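Local coordinates for alanine racemase 1 (Caldanaerobacter subterraneus subsp. tengcongensis MB4, PDB 4Y2W), which belongs to the alanine racemase family, each chain joining an N-terminal TIM-barrel domain to a C-terminal domain built largely of beta strands, at residues A[252-257]-A[329-334]; A[301-306]-A[321-326]; A[126-131]-A[160-165]; A[118-123]-A[156-161]. The protein carries 1 engineered substitution. All blocks are in the same frame, centred on the assembly; numbering follows the deposited sequence.

Contact 1 (A[252-257]-A[329-334]); sequences TRVVHL and VEIGDE
Val-254 meets the type II beta turn of Glu-330 to Asp-333 through two backbone hydrogen bonds, at the point where a loop runs into the mixed sheet of the C-terminal domain. Val-254 N donates to Asp-333 O (3.0 Å), and Val-254 O accepts from Gly-332 N (2.9 Å). Next to it, Arg-253, just before Val-254, and Glu-334, just after Asp-333, form an antiparallel, non-hydrogen-bonded pair. Glycine suits position 332 because its phi of 94° would jam a CB against the carbonyl oxygen of Ile-331.

The closely packed part centres on Val-254 and Leu-257. Val-254 is compact enough to rest on backbone carbonyls of the turn, CB on Glu-330 O (3.4 Å) and CG2 beside Asp-333 O. Past the classic beta bulge of Val-255 and His-256, which both face Thr-282, Leu-257, Val-329 and Ile-331 form an apolar cluster: Leu-257 CD2 touches Val-329 CG1 (3.6 Å), while CD1 touches Ile-331 CD1 (3.8 Å), these two side chains sliding past each other in opposite directions. Ile-331 starts out pointing away, but chi2 of -58° places CD1 back against the leucine.

The solvent side is polar and more loosely held. Glu-330 is exposed and pairs through OE1 with Lys-2. Glu-334 lays its CB over the centre of one face of the Arg-253 guanidinium; its OE1 forms a salt bridge with Arg-249, while Arg-253 NH2 is 4.2 Å from that same Glu-334 OE1, an attraction of charges only. The bent chain of Arg-253 instead delivers an N-H to the turn: NH1 donates to Gly-332 O at 3.3 Å, nearly straight at 168°, the oxygen lying in the guanidinium plane.

Contact 2 (A[301-306]-A[321-326]); sequences LLLKGK and IDVTDV
Val-326 overlaps the aliphatic part of Lys-304, its CG1 against Lys-304 CD at 3.5 Å with the two side chains crossing obliquely. Its other methyl serves a second lysine: CG2 lies 3.7 Å from Lys-306 CB, and these chains slide past each other in opposite directions. With CG1 anti to the backbone N (chi1 -177°), the valine turns one branch to each lysine. Lysine fits both exposed positions, since its methylenes can cover an apolar neighbour while the ammonium of Lys-306 leads away and Lys-304 NZ makes a weak hydrogen bond to Gly-328 O.

The two lysines belong to a type I' beta turn, Leu-303 to Lys-306, which closes the hairpin of strands 300-303 and 306-311. Both central residues have positive phi, a demand that Gly-305 meets easily. Strand 306-311 pairs with both 300-303 and 319-322, so the segments meet through side chains, with no hydrogen bond between them.

Deeper in, Leu-303 CD2 touches Val-323 CG1 at 3.6 Å, and Leu-301 CD1 meets Ile-321 CG2 at 4.2 Å, those two chains crossing at about a right angle. Val-308 of the middle strand packs on Leu-303, Ile-321 and Val-326. Where segment 321-326 leaves its strand, Asp-322 OD1 accepts from Thr-324 N (2.9 Å) in an Asx turn.

Contact 3 (A[126-131]-A[160-165]); sequences AKVHIK and LILEGI
His-129 lays one ring face over Gly-164, whose CA stands 3.5 Å from the ring centroid in a CH-pi contact. Glycine suits this place because a CB would run into the ring. At the ring's edge NE2 donates to Glu-163 OE1 (3.0 Å, 159°), which receives it on its anti lone pair; ring and carboxylate planes are 71° apart. OE1 is gripped twice, being bonded to Tyr-62 OH as well. Glu-163 is extended, with CG anti to the backbone N (chi1 -173°), and runs beside Lys-127, which points the same way but gives its NZ to Asp-101.

On the other face the side chains are apolar. Leu-162 and Ile-130 cross at a slant, CD1 of the leucine meeting CG1 of the isoleucine at 3.5 Å; the same CD1 touches Val-128 CG2 (4.0 Å), one leucine branch serving two beta-branched residues.

The backbones pair in parallel, Ile-161 N bonding to Ala-126 O and Val-128 N to Ile-161 O. An inverse gamma turn centred on Leu-162 then shifts the register, so that His-129 pairs with Gly-164; Val-128 O takes only weak bonds there, and Ile-130 N to Gly-164 O (2.9 Å) restores the ladder.

These are neighbouring strands of the TIM barrel, joined as a beta-alpha-beta unit by helix 144-155. That helix covers Ile-130 and Leu-162, helix 109-121 covers Ala-126 and Val-128, and strands 103-106 and 203-208 continue the barrel on either side.

Contact 4 (A[118-123]-A[156-161]); sequences ESLKQN and NMRGLI
Leu-120 CD2 lies over one face of the Arg-158 guanidinium, the flat group that reaches the helix. The nearest atom of the group is NH2, at 3.6 Å from Leu-120 CD2, with CZ at 4.0 Å from the same methyl, and the two side chains cross at about a right angle. Arginine suits this exposed position because its flat end can cover a methyl while the charge stays at the exposed surface. Chi1 of 68° sets CG between the backbone N and the carbonyl carbon, and the chain then runs extended as far as NE.

The buried part of the contact involves Gly-159. Its CA meets Leu-120 CD2 at 3.8 Å, and its carbonyl oxygen sits 3.3 Å from Ser-119 CB. A CB on Gly-159 would point at the helix and fall close to Leu-120 CG, so glycine fits the approach.

The C-terminal end of helix 109-121 packs here on the turn leading into strand 160-166, at the N-terminal end of the TIM-barrel strands. The helix finishes in a Schellman motif with Asn-123, at positive phi, as its C-prime residue. Facing it, the type I turn from Met-157 to Leu-160 is closed by Leu-160 N to Met-157 O (3.1 Å). Serine is small enough for the buried spot between them, and its hydroxyl is satisfied within the helix by Leu-115 O. Met-157 reaches back along the same helix to Ile-109 and Glu-116.

The four contacts fall into two pairs on opposite sides of the chain's centre. Contacts 4 and 3, about 12 Å apart between centres, lie in the TIM-barrel domain: they share Leu-160 and Ile-161 on strand 160-166, and helix 109-121 is followed in the chain by strand 126-131. Contact 3 pairs strand with strand, and contact 4 sets the end of the helix against the turn before strand 160-166. Contacts 1 and 2, with centres about 11 Å apart, follow later on the mixed sheet of the C-terminal domain, contact 2 nested inside the loop that contact 1 closes; Asp-333 and Glu-334 touch Lys-304 and Leu-303. Between the pairs, centres are 53 to 61 Å apart with no touch, so each domain has its own local packing.

Contact 1 (A[252-257]-A[329-334])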
loop_
_atom_site.group_PDB
_atom_site.type_symbol
_atom_site.label_atom_id
_atom_site.label_comp_id
_atom_site.label_asym_id
_atom_site.label_seq_id
_atom_site.Cartn_x
_atom_site.Cartn_y
_atom_site.Cartn_z
ATOM N N THR A 252 7.981 -14.464 -3.958
ATOM C CA THR A 252 7.990 -14.206 -5.400
ATOM C C THR A 252 8.801 -15.280 -6.128
ATOM O O THR A 252 9.233 -16.255 -5.513
ATOM C CB THR A 252 8.545 -12.809 -5.727
ATOM O OG1 THR A 252 8.369 -12.544 -7.122
ATOM C CG2 THR A 252 10.021 -12.699 -5.375
ATOM N N ARG A 253 9.000 -15.107 -7.434
ATOM C CA ARG A 253 9.652 -16.133 -8.248
ATOM C C ARG A 253 10.795 -15.585 -9.091
ATOM O O ARG A 253 10.828 -14.400 -9.428
ATOM C CB ARG A 253 8.633 -16.798 -9.175
ATOM C CG ARG A 253 7.475 -17.473 -8.460
ATOM C CD ARG A 253 7.886 -18.792 -7.833
ATOM N NE ARG A 253 6.947 -19.203 -6.789
ATOM C CZ ARG A 253 6.810 -20.443 -6.320
ATOM N NH1 ARG A 253 7.547 -21.450 -6.793
ATOM N NH2 ARG A 253 5.915 -20.680 -5.372
ATOM N N VAL A 254 11.727 -16.469 -9.441
ATOM C CA VAL A 254 12.807 -16.107 -10.343
ATOM C C VAL A 254 12.217 -16.018 -11.747
ATOM O O VAL A 254 11.588 -16.960 -12.236
ATOM C CB VAL A 254 13.980 -17.108 -10.296
ATOM C CG1 VAL A 254 15.075 -16.689 -11.268
ATOM C CG2 VAL A 254 14.545 -17.204 -8.883
ATOM N N VAL A 255 12.411 -14.861 -12.366
ATOM C CA VAL A 255 11.802 -14.527 -13.648
ATOM C C VAL A 255 12.850 -14.387 -14.760
ATOM O O VAL A 255 12.518 -14.485 -15.940
ATOM C CB VAL A 255 10.932 -13.246 -13.475
ATOM C CG1 VAL A 255 11.141 -12.213 -14.579
ATOM C CG2 VAL A 255 9.464 -13.622 -13.328
ATOM N N HIS A 256 14.108 -14.172 -14.389
ATOM C CA HIS A 256 15.179 -14.054 -15.370
ATOM C C HIS A 256 16.531 -14.315 -14.729
ATOM O O HIS A 256 16.792 -13.843 -13.629
ATOM C CB HIS A 256 15.164 -12.660 -15.994
ATOM C CG HIS A 256 16.263 -12.425 -16.983
ATOM N ND1 HIS A 256 16.485 -13.255 -18.061
ATOM C CD2 HIS A 256 17.192 -11.443 -17.065
ATOM C CE1 HIS A 256 17.504 -12.796 -18.764
ATOM N NE2 HIS A 256 17.951 -11.697 -18.181
ATOM N N LEU A 257 17.379 -15.072 -15.426
ATOM C CA LEU A 257 18.756 -15.326 -14.998
ATOM C C LEU A 257 19.733 -14.942 -16.110
ATOM O O LEU A 257 19.595 -15.406 -17.243
ATOM C CB LEU A 257 18.941 -16.805 -14.659
ATOM C CG LEU A 257 18.096 -17.361 -13.510
ATOM C CD1 LEU A 257 18.004 -18.877 -13.599
ATOM C CD2 LEU A 257 18.669 -16.932 -12.168
ATOM N N VAL A 329 20.104 -22.954 -9.574
ATOM C CA VAL A 329 19.055 -21.937 -9.650
ATOM C C VAL A 329 18.338 -22.033 -10.993
ATOM O O VAL A 329 18.964 -22.255 -12.032
ATOM C CB VAL A 329 19.614 -20.511 -9.443
ATOM C CG1 VAL A 329 18.518 -19.467 -9.613
ATOM C CG2 VAL A 329 20.239 -20.381 -8.062
ATOM N N GLU A 330 17.018 -21.866 -10.951
ATOM C CA GLU A 330 16.167 -22.067 -12.115
ATOM C C GLU A 330 15.065 -21.018 -12.185
ATOM O O GLU A 330 14.782 -20.324 -11.206
ATOM C CB GLU A 330 15.525 -23.453 -12.058
ATOM C CG GLU A 330 16.485 -24.606 -12.296
ATOM C CD GLU A 330 15.762 -25.924 -12.501
ATOM O OE1 GLU A 330 14.632 -26.075 -11.991
ATOM O OE2 GLU A 330 16.326 -26.808 -13.177
ATOM N N ILE A 331 14.441 -20.925 -13.354
ATOM C CA ILE A 331 13.319 -20.020 -13.561
ATOM C C ILE A 331 12.121 -20.598 -12.818
ATOM O O ILE A 331 11.759 -21.756 -13.031
ATOM C CB ILE A 331 12.972 -19.873 -15.062
ATOM C CG1 ILE A 331 14.181 -19.370 -15.870
ATOM C CG2 ILE A 331 11.773 -18.954 -15.250
ATOM C CD1 ILE A 331 14.755 -18.048 -15.405
ATOM N N GLY A 332 11.521 -19.799 -11.939
ATOM C CA GLY A 332 10.364 -20.237 -11.165
ATOM C C GLY A 332 10.696 -20.798 -9.793
ATOM O O GLY A 332 9.820 -21.350 -9.121
ATOM N N ASP A 333 11.951 -20.673 -9.369
ATOM C CA ASP A 333 12.306 -20.987 -7.988
ATOM C C ASP A 333 11.706 -19.926 -7.075
ATOM O O ASP A 333 11.699 -18.741 -7.409
ATOM C CB ASP A 333 13.823 -21.051 -7.794
ATOM C CG ASP A 333 14.441 -22.302 -8.395
ATOM O OD1 ASP A 333 13.702 -23.279 -8.667
ATOM O OD2 ASP A 333 15.677 -22.307 -8.596
ATOM N N GLU A 334 11.194 -20.363 -5.930
ATOM C CA GLU A 334 10.574 -19.464 -4.965
ATOM C C GLU A 334 11.616 -18.548 -4.326
ATOM O O GLU A 334 12.721 -18.990 -3.998
ATOM C CB GLU A 334 9.868 -20.282 -3.884
ATOM C CG GLU A 334 9.161 -19.464 -2.815
ATOM C CD GLU A 334 8.492 -20.337 -1.775
ATOM O OE1 GLU A 334 7.317 -20.074 -1.441
ATOM O OE2 GLU A 334 9.141 -21.291 -1.300
#

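Contact 2 (A[301-306]-A[321-326])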
loop_
_atom_site.group_PDB
_atom_site.type_symbol
_atom_site.label_atom_id
_atom_site.label_comp_id
_atom_site.label_asym_id
_atom_site.label_seq_id
_atom_site.Cartn_x
_atom_site.Cartn_y
_atom_site.Cartn_z
ATOM N N LEU A 301 17.343 -11.754 0.722
ATOM C CA LEU A 301 16.137 -12.581 0.648
ATOM C C LEU A 301 16.531 -14.046 0.667
ATOM O O LEU A 301 17.694 -14.384 0.452
ATOM C CB LEU A 301 15.357 -12.285 -0.635
ATOM C CG LEU A 301 15.127 -10.820 -1.009
ATOM C CD1 LEU A 301 14.382 -10.734 -2.335
ATOM C CD2 LEU A 301 14.367 -10.076 0.076
ATOM N N LEU A 302 15.557 -14.913 0.912
ATOM C CA LEU A 302 15.807 -16.349 0.975
ATOM C C LEU A 302 15.500 -17.015 -0.356
ATOM O O LEU A 302 14.455 -16.768 -0.957
ATOM C CB LEU A 302 14.977 -16.996 2.083
ATOM C CG LEU A 302 15.399 -16.664 3.514
ATOM C CD1 LEU A 302 14.373 -17.190 4.505
ATOM C CD2 LEU A 302 16.779 -17.232 3.815
ATOM N N LEU A 303 16.426 -17.859 -0.802
ATOM C CA LEU A 303 16.284 -18.626 -2.032
ATOM C C LEU A 303 16.988 -19.954 -1.824
ATOM O O LEU A 303 18.216 -19.988 -1.707
ATOM C CB LEU A 303 16.914 -17.872 -3.206
ATOM C CG LEU A 303 17.141 -18.649 -4.511
ATOM C CD1 LEU A 303 15.832 -19.191 -5.066
ATOM C CD2 LEU A 303 17.846 -17.778 -5.541
ATOM N N LYS A 304 16.214 -21.036 -1.759
ATOM C CA LYS A 304 16.744 -22.379 -1.495
ATOM C C LYS A 304 17.452 -22.466 -0.141
ATOM O O LYS A 304 18.428 -23.202 0.012
ATOM C CB LYS A 304 17.699 -22.819 -2.612
ATOM C CG LYS A 304 17.080 -22.849 -3.998
ATOM C CD LYS A 304 18.153 -22.984 -5.065
ATOM C CE LYS A 304 17.611 -23.618 -6.333
ATOM N NZ LYS A 304 17.602 -25.105 -6.258
ATOM N N GLY A 305 16.958 -21.708 0.836
ATOM C CA GLY A 305 17.557 -21.676 2.171
ATOM C C GLY A 305 18.873 -20.919 2.269
ATOM O O GLY A 305 19.552 -20.993 3.294
ATOM N N LYS A 306 19.233 -20.192 1.212
ATOM C CA LYS A 306 20.447 -19.380 1.184
ATOM C C LYS A 306 20.049 -17.913 1.134
ATOM O O LYS A 306 19.016 -17.563 0.554
ATOM C CB LYS A 306 21.301 -19.706 -0.046
ATOM C CG LYS A 306 21.712 -21.163 -0.180
ATOM C CD LYS A 306 22.805 -21.541 0.801
ATOM C CE LYS A 306 23.168 -23.009 0.660
ATOM N NZ LYS A 306 24.325 -23.383 1.520
ATOM N N ILE A 321 18.837 -9.618 -7.684
ATOM C CA ILE A 321 19.521 -10.283 -6.582
ATOM C C ILE A 321 20.726 -11.067 -7.097
ATOM O O ILE A 321 20.694 -11.609 -8.201
ATOM C CB ILE A 321 18.577 -11.234 -5.805
ATOM C CG1 ILE A 321 17.723 -12.072 -6.763
ATOM C CG2 ILE A 321 17.680 -10.438 -4.871
ATOM C CD1 ILE A 321 17.056 -13.270 -6.113
ATOM N N ASP A 322 21.786 -11.116 -6.295
ATOM C CA ASP A 322 22.988 -11.869 -6.638
ATOM C C ASP A 322 22.813 -13.313 -6.195
ATOM O O ASP A 322 22.765 -13.598 -4.999
ATOM C CB ASP A 322 24.226 -11.258 -5.966
ATOM C CG ASP A 322 25.526 -11.856 -6.480
ATOM O OD1 ASP A 322 25.507 -13.008 -6.959
ATOM O OD2 ASP A 322 26.568 -11.175 -6.408
ATOM N N VAL A 323 22.726 -14.221 -7.163
ATOM C CA VAL A 323 22.505 -15.638 -6.871
ATOM C C VAL A 323 23.726 -16.487 -7.232
ATOM O O VAL A 323 23.613 -17.696 -7.447
ATOM C CB VAL A 323 21.239 -16.164 -7.586
ATOM C CG1 VAL A 323 20.013 -15.393 -7.118
ATOM C CG2 VAL A 323 21.373 -16.074 -9.099
ATOM N N THR A 324 24.895 -15.852 -7.273
ATOM C CA THR A 324 26.131 -16.512 -7.684
ATOM C C THR A 324 26.532 -17.674 -6.773
ATOM O O THR A 324 27.087 -18.664 -7.241
ATOM C CB THR A 324 27.290 -15.504 -7.719
ATOM O OG1 THR A 324 26.899 -14.361 -8.492
ATOM C CG2 THR A 324 28.545 -16.133 -8.321
ATOM N N ASP A 325 26.245 -17.550 -5.481
ATOM C CA ASP A 325 26.645 -18.557 -4.498
ATOM C C ASP A 325 25.653 -19.711 -4.370
ATOM O O ASP A 325 25.944 -20.699 -3.700
ATOM C CB ASP A 325 26.836 -17.911 -3.125
ATOM C CG ASP A 325 27.791 -16.739 -3.160
ATOM O OD1 ASP A 325 28.739 -16.762 -3.975
ATOM O OD2 ASP A 325 27.584 -15.792 -2.370
ATOM N N VAL A 326 24.487 -19.588 -4.999
ATOM C CA VAL A 326 23.452 -20.614 -4.906
ATOM C C VAL A 326 23.500 -21.525 -6.131
ATOM O O VAL A 326 23.417 -21.052 -7.266
ATOM C CB VAL A 326 22.053 -19.984 -4.783
ATOM C CG1 VAL A 326 20.993 -21.066 -4.608
ATOM C CG2 VAL A 326 22.017 -19.003 -3.620
#

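Contact 3 (A[126-131]-A[160-165])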
loop_
_atom_site.group_PDB
_atom_site.type_symbol
_atom_site.label_atom_id
_atom_site.label_comp_id
_atom_site.label_asym_id
_atom_site.label_seq_id
_atom_site.Cartn_x
_atom_site.Cartn_y
_atom_site.Cartn_z
ATOM N N ALA A 126 -28.623 1.163 18.755
ATOM C CA ALA A 126 -27.219 1.263 18.340
ATOM C C ALA A 126 -26.265 1.014 19.505
ATOM O O ALA A 126 -26.156 1.838 20.417
ATOM C CB ALA A 126 -26.943 2.627 17.721
ATOM N N LYS A 127 -25.575 -0.123 19.463
ATOM C CA LYS A 127 -24.566 -0.454 20.465
ATOM C C LYS A 127 -23.418 0.551 20.395
ATOM O O LYS A 127 -23.001 0.929 19.306
ATOM C CB LYS A 127 -24.044 -1.876 20.242
ATOM C CG LYS A 127 -25.064 -2.956 20.570
ATOM C CD LYS A 127 -24.574 -4.356 20.219
ATOM C CE LYS A 127 -24.917 -4.735 18.785
ATOM N NZ LYS A 127 -24.613 -6.161 18.473
ATOM N N VAL A 128 -22.932 1.006 21.550
ATOM C CA VAL A 128 -21.809 1.949 21.598
ATOM C C VAL A 128 -20.839 1.637 22.728
ATOM O O VAL A 128 -21.238 1.161 23.791
ATOM C CB VAL A 128 -22.264 3.419 21.752
ATOM C CG1 VAL A 128 -22.997 3.893 20.507
ATOM C CG2 VAL A 128 -23.129 3.603 22.990
ATOM N N HIS A 129 -19.563 1.914 22.473
ATOM C CA HIS A 129 -18.496 1.788 23.460
ATOM C C HIS A 129 -17.902 3.169 23.697
ATOM O O HIS A 129 -17.591 3.877 22.742
ATOM C CB HIS A 129 -17.411 0.841 22.949
ATOM C CG HIS A 129 -17.770 -0.608 23.053
ATOM N ND1 HIS A 129 -16.819 -1.600 23.130
ATOM C CD2 HIS A 129 -18.970 -1.233 23.112
ATOM C CE1 HIS A 129 -17.416 -2.775 23.220
ATOM N NE2 HIS A 129 -18.722 -2.581 23.214
ATOM N N ILE A 130 -17.700 3.530 24.941
ATOM C CA ILE A 130 -17.195 4.843 25.258
ATOM C C ILE A 130 -15.678 4.859 25.368
ATOM O O ILE A 130 -15.111 4.057 26.059
ATOM C CB ILE A 130 -17.868 5.359 26.539
ATOM C CG1 ILE A 130 -19.373 5.386 26.373
ATOM C CG2 ILE A 130 -17.406 6.743 26.877
ATOM C CD1 ILE A 130 -19.862 6.122 25.156
ATOM N N LYS A 131 -15.014 5.773 24.676
ATOM C CA LYS A 131 -13.561 5.832 24.736
ATOM C C LYS A 131 -13.097 6.858 25.710
ATOM O O LYS A 131 -13.550 7.973 25.713
ATOM C CB LYS A 131 -12.901 6.056 23.366
ATOM C CG LYS A 131 -11.442 6.508 23.388
ATOM C CD LYS A 131 -10.391 5.423 23.181
ATOM C CE LYS A 131 -8.966 5.985 23.112
ATOM N NZ LYS A 131 -8.127 5.784 21.888
ATOM N N LEU A 160 -29.964 4.023 22.336
ATOM C CA LEU A 160 -28.624 3.449 22.442
ATOM C C LEU A 160 -28.597 2.253 23.379
ATOM O O LEU A 160 -29.515 2.051 24.170
ATOM C CB LEU A 160 -27.641 4.497 22.966
ATOM C CG LEU A 160 -27.577 5.821 22.209
ATOM C CD1 LEU A 160 -26.544 6.738 22.849
ATOM C CD2 LEU A 160 -27.266 5.586 20.739
ATOM N N ILE A 161 -27.536 1.460 23.261
ATOM C CA ILE A 161 -27.178 0.461 24.260
ATOM C C ILE A 161 -25.742 0.758 24.678
ATOM O O ILE A 161 -24.824 0.709 23.857
ATOM C CB ILE A 161 -27.254 -0.984 23.724
ATOM C CG1 ILE A 161 -28.615 -1.260 23.076
ATOM C CG2 ILE A 161 -27.001 -1.979 24.852
ATOM C CD1 ILE A 161 -28.695 -2.600 22.371
ATOM N N LEU A 162 -25.561 1.072 25.956
ATOM C CA LEU A 162 -24.262 1.449 26.490
ATOM C C LEU A 162 -23.505 0.190 26.932
ATOM O O LEU A 162 -23.383 -0.103 28.127
ATOM C CB LEU A 162 -24.463 2.444 27.636
ATOM C CG LEU A 162 -23.290 3.300 28.111
ATOM C CD1 LEU A 162 -22.420 3.783 26.961
ATOM C CD2 LEU A 162 -23.827 4.485 28.898
ATOM N N GLU A 163 -22.996 -0.540 25.940
ATOM C CA GLU A 163 -22.413 -1.869 26.141
ATOM C C GLU A 163 -20.980 -1.854 26.664
ATOM O O GLU A 163 -20.624 -2.672 27.512
ATOM C CB GLU A 163 -22.443 -2.651 24.828
ATOM C CG GLU A 163 -22.011 -4.103 24.948
ATOM C CD GLU A 163 -21.922 -4.791 23.603
ATOM O OE1 GLU A 163 -21.057 -4.403 22.792
ATOM O OE2 GLU A 163 -22.711 -5.723 23.358
ATOM N N GLY A 164 -20.150 -0.953 26.146
ATOM C CA GLY A 164 -18.728 -0.958 26.484
ATOM C C GLY A 164 -18.135 0.386 26.849
ATOM O O GLY A 164 -18.733 1.441 26.622
ATOM N N ILE A 165 -16.949 0.331 27.440
ATOM C CA ILE A 165 -16.166 1.519 27.754
ATOM C C ILE A 165 -14.697 1.111 27.735
ATOM O O ILE A 165 -14.335 0.082 28.308
ATOM C CB ILE A 165 -16.562 2.139 29.116
ATOM C CG1 ILE A 165 -15.699 3.368 29.421
ATOM C CG2 ILE A 165 -16.448 1.121 30.242
ATOM C CD1 ILE A 165 -16.272 4.277 30.487
#

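Contact 4 (A[118-123]-A[156-161])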
loop_
_atom_site.group_PDB
_atom_site.type_symbol
_atom_site.label_atom_id
_atom_site.label_comp_id
_atom_site.label_asym_id
_atom_site.label_seq_id
_atom_site.Cartn_x
_atom_site.Cartn_y
_atom_site.Cartn_z
ATOM N N GLU A 118 -30.898 8.373 14.542
ATOM C CA GLU A 118 -30.921 7.378 13.467
ATOM C C GLU A 118 -31.362 5.997 13.975
ATOM O O GLU A 118 -32.021 5.250 13.251
ATOM C CB GLU A 118 -29.536 7.289 12.812
ATOM C CG GLU A 118 -29.474 6.463 11.534
ATOM C CD GLU A 118 -30.253 7.074 10.385
ATOM O OE1 GLU A 118 -30.241 8.315 10.238
ATOM O OE2 GLU A 118 -30.867 6.304 9.618
ATOM N N SER A 119 -30.990 5.664 15.211
ATOM C CA SER A 119 -31.408 4.409 15.854
ATOM C C SER A 119 -32.926 4.324 16.000
ATOM O O SER A 119 -33.531 3.282 15.744
ATOM C CB SER A 119 -30.774 4.276 17.242
ATOM O OG SER A 119 -29.462 4.807 17.267
ATOM N N LEU A 120 -33.524 5.431 16.428
ATOM C CA LEU A 120 -34.970 5.520 16.611
ATOM C C LEU A 120 -35.697 5.612 15.271
ATOM O O LEU A 120 -36.824 5.134 15.138
ATOM C CB LEU A 120 -35.320 6.725 17.493
ATOM C CG LEU A 120 -34.767 6.663 18.925
ATOM C CD1 LEU A 120 -34.968 7.988 19.650
ATOM C CD2 LEU A 120 -35.393 5.514 19.705
ATOM N N LYS A 121 -35.044 6.220 14.284
ATOM C CA LYS A 121 -35.591 6.328 12.936
ATOM C C LYS A 121 -35.725 4.964 12.245
ATOM O O LYS A 121 -36.597 4.784 11.396
ATOM C CB LYS A 121 -34.712 7.261 12.100
ATOM C CG LYS A 121 -35.257 7.602 10.726
ATOM C CD LYS A 121 -34.436 8.711 10.091
ATOM C CE LYS A 121 -34.744 8.861 8.610
ATOM N NZ LYS A 121 -33.843 9.855 7.965
ATOM N N GLN A 122 -34.865 4.012 12.607
ATOM C CA GLN A 122 -34.927 2.655 12.056
ATOM C C GLN A 122 -35.489 1.631 13.044
ATOM O O GLN A 122 -35.566 0.439 12.725
ATOM C CB GLN A 122 -33.539 2.215 11.601
ATOM C CG GLN A 122 -32.970 3.047 10.466
ATOM C CD GLN A 122 -31.590 2.584 10.039
ATOM O OE1 GLN A 122 -30.715 3.399 9.746
ATOM N NE2 GLN A 122 -31.387 1.270 10.005
ATOM N N ASN A 123 -35.873 2.094 14.234
ATOM C CA ASN A 123 -36.469 1.247 15.277
ATOM C C ASN A 123 -35.541 0.121 15.755
ATOM O O ASN A 123 -36.002 -0.958 16.133
ATOM C CB ASN A 123 -37.816 0.676 14.809
ATOM C CG ASN A 123 -38.729 1.741 14.222
ATOM O OD1 ASN A 123 -39.166 1.633 13.076
ATOM N ND2 ASN A 123 -39.014 2.777 15.002
ATOM N N ASN A 156 -29.397 6.768 29.735
ATOM C CA ASN A 156 -30.840 6.985 29.758
ATOM C C ASN A 156 -31.452 7.218 28.377
ATOM O O ASN A 156 -32.649 7.488 28.266
ATOM C CB ASN A 156 -31.162 8.166 30.679
ATOM C CG ASN A 156 -30.482 8.048 32.034
ATOM O OD1 ASN A 156 -30.422 6.964 32.619
ATOM N ND2 ASN A 156 -29.965 9.164 32.539
ATOM N N MET A 157 -30.633 7.117 27.333
ATOM C CA MET A 157 -31.105 7.217 25.954
ATOM C C MET A 157 -31.503 5.828 25.462
ATOM O O MET A 157 -30.646 4.974 25.240
ATOM C CB MET A 157 -30.016 7.806 25.056
ATOM C CG MET A 157 -29.740 9.281 25.316
ATOM S SD MET A 157 -28.466 9.964 24.235
ATOM C CE MET A 157 -28.142 11.527 25.048
ATOM N N ARG A 158 -32.806 5.613 25.301
ATOM C CA ARG A 158 -33.347 4.299 24.929
ATOM C C ARG A 158 -32.962 3.842 23.515
ATOM O O ARG A 158 -33.013 2.648 23.213
ATOM C CB ARG A 158 -34.876 4.281 25.090
ATOM C CG ARG A 158 -35.641 5.168 24.115
ATOM C CD ARG A 158 -37.089 5.344 24.549
ATOM N NE ARG A 158 -37.841 6.239 23.666
ATOM C CZ ARG A 158 -38.301 5.917 22.456
ATOM N NH1 ARG A 158 -38.974 6.818 21.752
ATOM N NH2 ARG A 158 -38.094 4.708 21.938
ATOM N N GLY A 159 -32.588 4.788 22.655
ATOM C CA GLY A 159 -32.122 4.466 21.309
ATOM C C GLY A 159 -30.742 3.831 21.271
ATOM O O GLY A 159 -30.384 3.186 20.285
ATOM N N LEU A 160 -29.964 4.023 22.336
ATOM C CA LEU A 160 -28.624 3.449 22.442
ATOM C C LEU A 160 -28.597 2.253 23.379
ATOM O O LEU A 160 -29.515 2.051 24.170
ATOM C CB LEU A 160 -27.641 4.497 22.966
ATOM C CG LEU A 160 -27.577 5.821 22.209
ATOM C CD1 LEU A 160 -26.544 6.738 22.849
ATOM C CD2 LEU A 160 -27.266 5.586 20.739
ATOM N N ILE A 161 -27.536 1.460 23.261
ATOM C CA ILE A 161 -27.178 0.461 24.260
ATOM C C ILE A 161 -25.742 0.758 24.678
ATOM O O ILE A 161 -24.824 0.709 23.857
ATOM C CB ILE A 161 -27.254 -0.984 23.724
ATOM C CG1 ILE A 161 -28.615 -1.260 23.076
ATOM C CG2 ILE A 161 -27.001 -1.979 24.852
ATOM C CD1 ILE A 161 -28.695 -2.600 22.371
#